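Local structure of fatty acid-binding protein homolog 8 (Caenorhabditis elegans, 6C1Z) at residues I9-L14 with T43-L48; G118-T123 with R133-E138. The protein carries unsaturated fatty acids such as oleic acid from the lysosome to the nucleus, where it activates genes that promote longevity. All coordinates share one frame; numbering follows the deposited sequence.

Interaction 1 (I9-L14 with T43-L48)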
loop_
_atom_site.group_PDB
_atom_site.type_symbol
_atom_site.label_atom_id
_atom_site.label_comp_id
_atom_site.label_asym_id
_atom_site.label_seq_id
_atom_site.Cartn_x
_atom_site.Cartn_y
_atom_site.Cartn_z
ATOM N N ILE A 9 -7.019 9.422 -8.278
ATOM C CA ILE A 9 -7.444 10.316 -7.203
ATOM C C ILE A 9 -8.893 10.026 -6.829
ATOM O O ILE A 9 -9.779 9.949 -7.689
ATOM C CB ILE A 9 -7.240 11.773 -7.627
ATOM C CG1 ILE A 9 -5.748 12.071 -7.678
ATOM C CG2 ILE A 9 -7.973 12.728 -6.673
ATOM C CD1 ILE A 9 -5.392 13.349 -8.338
ATOM N N GLY A 10 -9.132 9.838 -5.539
ATOM C CA GLY A 10 -10.474 9.641 -5.025
ATOM C C GLY A 10 -10.438 8.729 -3.822
ATOM O O GLY A 10 -9.392 8.509 -3.232
ATOM N N ARG A 11 -11.600 8.180 -3.492
ATOM C CA ARG A 11 -11.787 7.327 -2.336
ATOM C C ARG A 11 -12.245 5.957 -2.815
ATOM O O ARG A 11 -13.117 5.856 -3.680
ATOM C CB ARG A 11 -12.802 7.958 -1.356
ATOM C CG ARG A 11 -12.200 9.107 -0.512
ATOM C CD ARG A 11 -13.226 9.987 0.203
ATOM N NE ARG A 11 -13.968 9.257 1.229
ATOM C CZ ARG A 11 -13.558 9.081 2.481
ATOM N NH1 ARG A 11 -12.397 9.575 2.893
ATOM N NH2 ARG A 11 -14.316 8.386 3.320
ATOM N N TRP A 12 -11.678 4.906 -2.227
ATOM C CA TRP A 12 -11.780 3.540 -2.712
ATOM C C TRP A 12 -12.070 2.619 -1.531
ATOM O O TRP A 12 -11.476 2.777 -0.458
ATOM C CB TRP A 12 -10.442 3.142 -3.364
ATOM C CG TRP A 12 -9.996 3.991 -4.524
ATOM C CD1 TRP A 12 -9.173 5.089 -4.475
ATOM C CD2 TRP A 12 -10.328 3.804 -5.912
ATOM N NE1 TRP A 12 -8.983 5.598 -5.740
ATOM C CE2 TRP A 12 -9.684 4.826 -6.633
ATOM C CE3 TRP A 12 -11.125 2.874 -6.622
ATOM C CZ2 TRP A 12 -9.769 4.924 -8.016
ATOM C CZ3 TRP A 12 -11.205 2.987 -7.977
ATOM C CH2 TRP A 12 -10.546 4.005 -8.659
ATOM N N LYS A 13 -12.989 1.668 -1.719
ATOM C CA LYS A 13 -13.461 0.778 -0.658
ATOM C C LYS A 13 -13.022 -0.650 -0.973
ATOM O O LYS A 13 -13.238 -1.133 -2.091
ATOM C CB LYS A 13 -14.987 0.837 -0.543
ATOM C CG LYS A 13 -15.531 2.188 -0.117
ATOM C CD LYS A 13 -15.305 2.454 1.345
ATOM C CE LYS A 13 -15.945 3.765 1.746
ATOM N NZ LYS A 13 -15.981 3.964 3.222
ATOM N N LEU A 14 -12.406 -1.334 0.003
ATOM C CA LEU A 14 -11.952 -2.702 -0.245
ATOM C C LEU A 14 -13.144 -3.630 -0.479
ATOM O O LEU A 14 -14.071 -3.665 0.329
ATOM C CB LEU A 14 -11.142 -3.208 0.950
ATOM C CG LEU A 14 -10.497 -4.581 0.746
ATOM C CD1 LEU A 14 -9.308 -4.504 -0.173
ATOM C CD2 LEU A 14 -10.105 -5.219 2.061
ATOM N N THR A 43 -10.812 1.996 3.808
ATOM C CA THR A 43 -11.028 2.969 2.752
ATOM C C THR A 43 -9.687 3.600 2.418
ATOM O O THR A 43 -8.974 4.072 3.310
ATOM C CB THR A 43 -12.003 4.038 3.228
ATOM O OG1 THR A 43 -13.255 3.415 3.501
ATOM C CG2 THR A 43 -12.195 5.108 2.170
ATOM N N LEU A 44 -9.348 3.607 1.139
ATOM C CA LEU A 44 -8.099 4.176 0.671
ATOM C C LEU A 44 -8.426 5.483 -0.027
ATOM O O LEU A 44 -9.199 5.504 -0.985
ATOM C CB LEU A 44 -7.397 3.205 -0.279
ATOM C CG LEU A 44 -6.229 3.736 -1.125
ATOM C CD1 LEU A 44 -5.110 4.261 -0.266
ATOM C CD2 LEU A 44 -5.714 2.652 -2.073
ATOM N N GLU A 45 -7.867 6.573 0.467
ATOM C CA GLU A 45 -8.039 7.881 -0.128
ATOM C C GLU A 45 -6.722 8.270 -0.767
ATOM O O GLU A 45 -5.678 8.249 -0.101
ATOM C CB GLU A 45 -8.411 8.889 0.955
ATOM C CG GLU A 45 -8.332 10.345 0.575
ATOM C CD GLU A 45 -8.634 11.235 1.753
ATOM O OE1 GLU A 45 -7.757 11.400 2.641
ATOM O OE2 GLU A 45 -9.771 11.733 1.804
ATOM N N ILE A 46 -6.782 8.635 -2.043
ATOM C CA ILE A 46 -5.616 9.083 -2.795
ATOM C C ILE A 46 -5.885 10.524 -3.186
ATOM O O ILE A 46 -6.912 10.829 -3.816
ATOM C CB ILE A 46 -5.371 8.212 -4.035
ATOM C CG1 ILE A 46 -4.965 6.806 -3.621
ATOM C CG2 ILE A 46 -4.302 8.836 -4.941
ATOM C CD1 ILE A 46 -4.931 5.815 -4.789
ATOM N N LYS A 47 -4.975 11.421 -2.816
ATOM C CA LYS A 47 -5.091 12.819 -3.178
ATOM C C LYS A 47 -3.710 13.353 -3.528
ATOM O O LYS A 47 -2.690 12.746 -3.184
ATOM C CB LYS A 47 -5.782 13.645 -2.069
ATOM C CG LYS A 47 -5.141 13.563 -0.697
ATOM C CD LYS A 47 -6.114 13.955 0.444
ATOM C CE LYS A 47 -6.793 15.286 0.198
ATOM N NZ LYS A 47 -7.635 15.715 1.368
ATOM N N LEU A 48 -3.688 14.454 -4.261
ATOM C CA LEU A 48 -2.462 15.118 -4.675
ATOM C C LEU A 48 -2.528 16.565 -4.213
ATOM O O LEU A 48 -3.432 17.312 -4.612
ATOM C CB LEU A 48 -2.313 15.038 -6.197
ATOM C CG LEU A 48 -1.129 15.788 -6.798
ATOM C CD1 LEU A 48 0.191 15.303 -6.207
ATOM C CD2 LEU A 48 -1.130 15.640 -8.316
#
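In the ten-stranded antiparallel beta-barrel of the fatty acid-binding proteins, the first strand pairs with the one that follows the two-helix lid, and residues 9-14 and 43-48 illustrate that pairing. Gly10 with Ile46 and Trp12 with Leu44 are the hydrogen-bonded pairs. The bond from Ile46 N to Gly10 O is nearly straight, whereas that from Trp12 N to Leu44 O is clearly bent (135°). Gly10 has backbone angles at which a CB would collide with the preceding carbonyl oxygen.

Trp12, Leu44 and Ile46 share the barrel's inner face. Trp12 carries CG beside its own backbone N, and its indole crosses obliquely past the end of Ile46, whose CD1 lies 4.2 Å from Trp12 NE1. Leu44 O sits in the ring plane, at the edge near CD1. The indole N-H itself is hydrogen-bonded to Phe8 O, which helps to hold the ring in this rotation.

Arg11, Glu45, Lys13 and Thr43 point outward. Arg11 runs out from its strand and bends at chi3, so that Thr43 CG2 lies over one guanidinium face and Glu45 OE2 at its edge. This salt bridge is long, 3.6 Å from Arg11 NH1 to Glu45 OE2, with the two planes 68° apart; the stronger partner of Arg11 is Glu138. Glu45 OE1 also makes a weak hydrogen bond to Asn56. Lys13 bends at chi2 (-74°) to lie alongside Thr43, which holds OG1 beside its own backbone N, and Lys13 NZ donates to Thr43 OG1 at 2.8 Å.

Interaction 2 (G118-T123 with R133-E138)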
loop_
_atom_site.group_PDB
_atom_site.type_symbol
_atom_site.label_atom_id
_atom_site.label_comp_id
_atom_site.label_asym_id
_atom_site.label_seq_id
_atom_site.Cartn_x
_atom_site.Cartn_y
_atom_site.Cartn_z
ATOM N N GLY A 118 -12.069 0.414 -14.095
ATOM C CA GLY A 118 -12.782 1.182 -13.102
ATOM C C GLY A 118 -12.492 0.797 -11.673
ATOM O O GLY A 118 -12.896 1.526 -10.760
ATOM N N LYS A 119 -11.792 -0.306 -11.447
ATOM C CA LYS A 119 -11.428 -0.736 -10.108
ATOM C C LYS A 119 -9.975 -0.398 -9.850
ATOM O O LYS A 119 -9.184 -0.195 -10.773
ATOM C CB LYS A 119 -11.640 -2.241 -9.957
ATOM C CG LYS A 119 -13.108 -2.659 -10.038
ATOM C CD LYS A 119 -13.304 -4.109 -9.616
ATOM C CE LYS A 119 -14.694 -4.327 -9.030
ATOM N NZ LYS A 119 -14.902 -5.705 -8.513
ATOM N N LEU A 120 -9.623 -0.347 -8.576
ATOM C CA LEU A 120 -8.244 -0.154 -8.160
ATOM C C LEU A 120 -7.722 -1.440 -7.532
ATOM O O LEU A 120 -8.384 -2.037 -6.667
ATOM C CB LEU A 120 -8.119 1.023 -7.205
ATOM C CG LEU A 120 -6.714 1.341 -6.686
ATOM C CD1 LEU A 120 -6.590 2.845 -6.419
ATOM C CD2 LEU A 120 -6.427 0.565 -5.426
ATOM N N LEU A 121 -6.565 -1.893 -8.012
ATOM C CA LEU A 121 -5.960 -3.148 -7.584
ATOM C C LEU A 121 -4.632 -2.851 -6.911
ATOM O O LEU A 121 -3.950 -1.896 -7.272
ATOM C CB LEU A 121 -5.768 -4.137 -8.760
ATOM C CG LEU A 121 -6.998 -4.955 -9.175
ATOM C CD1 LEU A 121 -8.086 -4.070 -9.728
ATOM C CD2 LEU A 121 -6.620 -6.024 -10.185
ATOM N N GLN A 122 -4.314 -3.644 -5.909
ATOM C CA GLN A 122 -3.002 -3.570 -5.292
ATOM C C GLN A 122 -2.420 -4.963 -5.133
ATOM O O GLN A 122 -3.142 -5.937 -4.925
ATOM C CB GLN A 122 -3.023 -2.909 -3.929
ATOM C CG GLN A 122 -3.496 -1.489 -3.947
ATOM C CD GLN A 122 -3.287 -0.819 -2.624
ATOM O OE1 GLN A 122 -3.839 -1.237 -1.600
ATOM N NE2 GLN A 122 -2.525 0.260 -2.641
ATOM N N THR A 123 -1.092 -5.051 -5.212
ATOM C CA THR A 123 -0.389 -6.212 -4.707
ATOM C C THR A 123 0.622 -5.754 -3.671
ATOM O O THR A 123 1.260 -4.714 -3.838
ATOM C CB THR A 123 0.316 -7.020 -5.820
ATOM O OG1 THR A 123 1.151 -6.158 -6.608
ATOM C CG2 THR A 123 -0.702 -7.703 -6.722
ATOM N N ARG A 133 -5.316 -7.236 -3.494
ATOM C CA ARG A 133 -6.476 -6.522 -2.989
ATOM C C ARG A 133 -7.144 -5.777 -4.123
ATOM O O ARG A 133 -6.486 -5.342 -5.071
ATOM C CB ARG A 133 -6.117 -5.587 -1.850
ATOM C CG ARG A 133 -6.265 -6.339 -0.531
ATOM C CD ARG A 133 -5.213 -6.026 0.458
ATOM N NE ARG A 133 -5.657 -5.072 1.460
ATOM C CZ ARG A 133 -6.372 -5.380 2.540
ATOM N NH1 ARG A 133 -6.801 -6.609 2.736
ATOM N NH2 ARG A 133 -6.698 -4.441 3.407
ATOM N N GLU A 134 -8.465 -5.673 -4.040
ATOM C CA GLU A 134 -9.271 -4.984 -5.031
ATOM C C GLU A 134 -10.215 -4.020 -4.317
ATOM O O GLU A 134 -10.855 -4.388 -3.319
ATOM C CB GLU A 134 -10.051 -6.011 -5.841
ATOM C CG GLU A 134 -10.940 -5.434 -6.900
ATOM C CD GLU A 134 -11.722 -6.518 -7.612
ATOM O OE1 GLU A 134 -12.391 -7.316 -6.923
ATOM O OE2 GLU A 134 -11.646 -6.585 -8.854
ATOM N N PHE A 135 -10.333 -2.808 -4.863
ATOM C CA PHE A 135 -11.154 -1.731 -4.323
ATOM C C PHE A 135 -12.082 -1.191 -5.399
ATOM O O PHE A 135 -11.775 -1.229 -6.599
ATOM C CB PHE A 135 -10.292 -0.524 -3.906
ATOM C CG PHE A 135 -9.282 -0.802 -2.805
ATOM C CD1 PHE A 135 -8.113 -1.504 -3.051
ATOM C CD2 PHE A 135 -9.492 -0.311 -1.517
ATOM C CE1 PHE A 135 -7.212 -1.722 -2.059
ATOM C CE2 PHE A 135 -8.596 -0.540 -0.505
ATOM C CZ PHE A 135 -7.452 -1.240 -0.771
ATOM N N VAL A 136 -13.237 -0.678 -4.963
ATOM C CA VAL A 136 -14.180 0.012 -5.839
ATOM C C VAL A 136 -14.277 1.475 -5.421
ATOM O O VAL A 136 -14.065 1.832 -4.252
ATOM C CB VAL A 136 -15.580 -0.628 -5.843
ATOM C CG1 VAL A 136 -15.488 -2.072 -6.243
ATOM C CG2 VAL A 136 -16.263 -0.459 -4.483
ATOM N N LYS A 137 -14.599 2.328 -6.380
ATOM C CA LYS A 137 -14.746 3.745 -6.089
ATOM C C LYS A 137 -15.867 3.976 -5.082
ATOM O O LYS A 137 -16.970 3.436 -5.231
ATOM C CB LYS A 137 -15.030 4.501 -7.384
ATOM C CG LYS A 137 -14.580 5.952 -7.381
ATOM C CD LYS A 137 -13.064 6.058 -7.286
ATOM C CE LYS A 137 -12.584 7.491 -7.387
ATOM N NZ LYS A 137 -12.804 8.048 -8.743
ATOM N N GLU A 138 -15.587 4.757 -4.039
ATOM C CA GLU A 138 -16.600 5.074 -3.027
ATOM C C GLU A 138 -17.805 5.722 -3.682
ATOM O O GLU A 138 -17.790 6.914 -3.984
ATOM C CB GLU A 138 -16.026 6.016 -1.964
ATOM C CG GLU A 138 -16.847 6.102 -0.681
ATOM C CD GLU A 138 -16.246 7.072 0.322
ATOM O OE1 GLU A 138 -15.829 8.166 -0.110
ATOM O OE2 GLU A 138 -16.180 6.750 1.532
HETATM O O HOH W 1 -14.934 0.904 -9.148
#
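Backbone hydrogen bonds join residues 118-123 to 133-138 as the two arms of the barrel's last beta-hairpin. Leu120 with Phe135 and Gln122 with Arg133 are hydrogen-bonded pairs; the bond from Phe135 N to Leu120 O, at 2.8 Å, runs nearly along the C=O axis. Beyond the Leu120-Phe135 pair a water links the strands, accepting from Lys137 N and donating to Gly118 O.

Ionic contact lies on the outer side. Lys119 stretches across the strand boundary, its chain extended beyond CG, and its NZ forms a salt bridge to Glu134, 3.4 Å from both OE1 and OE2. Its CD lies 3.1 Å from Glu134 OE2, and CE runs beside Val136 CG1. An alanine in place of Lys119 would remove the ammonium and the methylenes beside Glu134 and Val136, and would probably leave this end of the hairpin less firmly held.

On the inner side, apolar contact joins Leu120 CD2 to Phe135 CD1 at 3.6 Å, both side chains pointing the same way.

Polar side chains share this side. The Gln122 amide stands 81° to the phenyl plane, with OE1 3.4 Å from Phe135 CE1; that oxygen is hydrogen-bonded to Tyr124 OH, and NE2 to Thr113 OG1. Arg133 leads inward to Ser17 and makes a cation-pi contact with Phe20 of helix 20-27.

The hairpin lies between strands 109-116 and 10-18, bonded to each through its backbone.

How the interactions relate
Strand 10-18 is the shared element: interaction 1 pairs it with strand 43-49 along one edge, and strand 129-137 of interaction 2 lies along the other. Their centres are 9 Å apart. The seam between them is bonded from Lys13 N to Val136 O (2.8 Å, a probable hydrogen bond) and ends in a short salt bridge, Arg11 NE to Glu138 OE1 at 2.5 Å, which ties the C-terminal residue to the first strand. Inside, Trp12 and Leu44 of interaction 1 meet Leu120 and Phe135 of interaction 2, forming one apolar patch within the barrel, whose interior in this family holds the fatty acid.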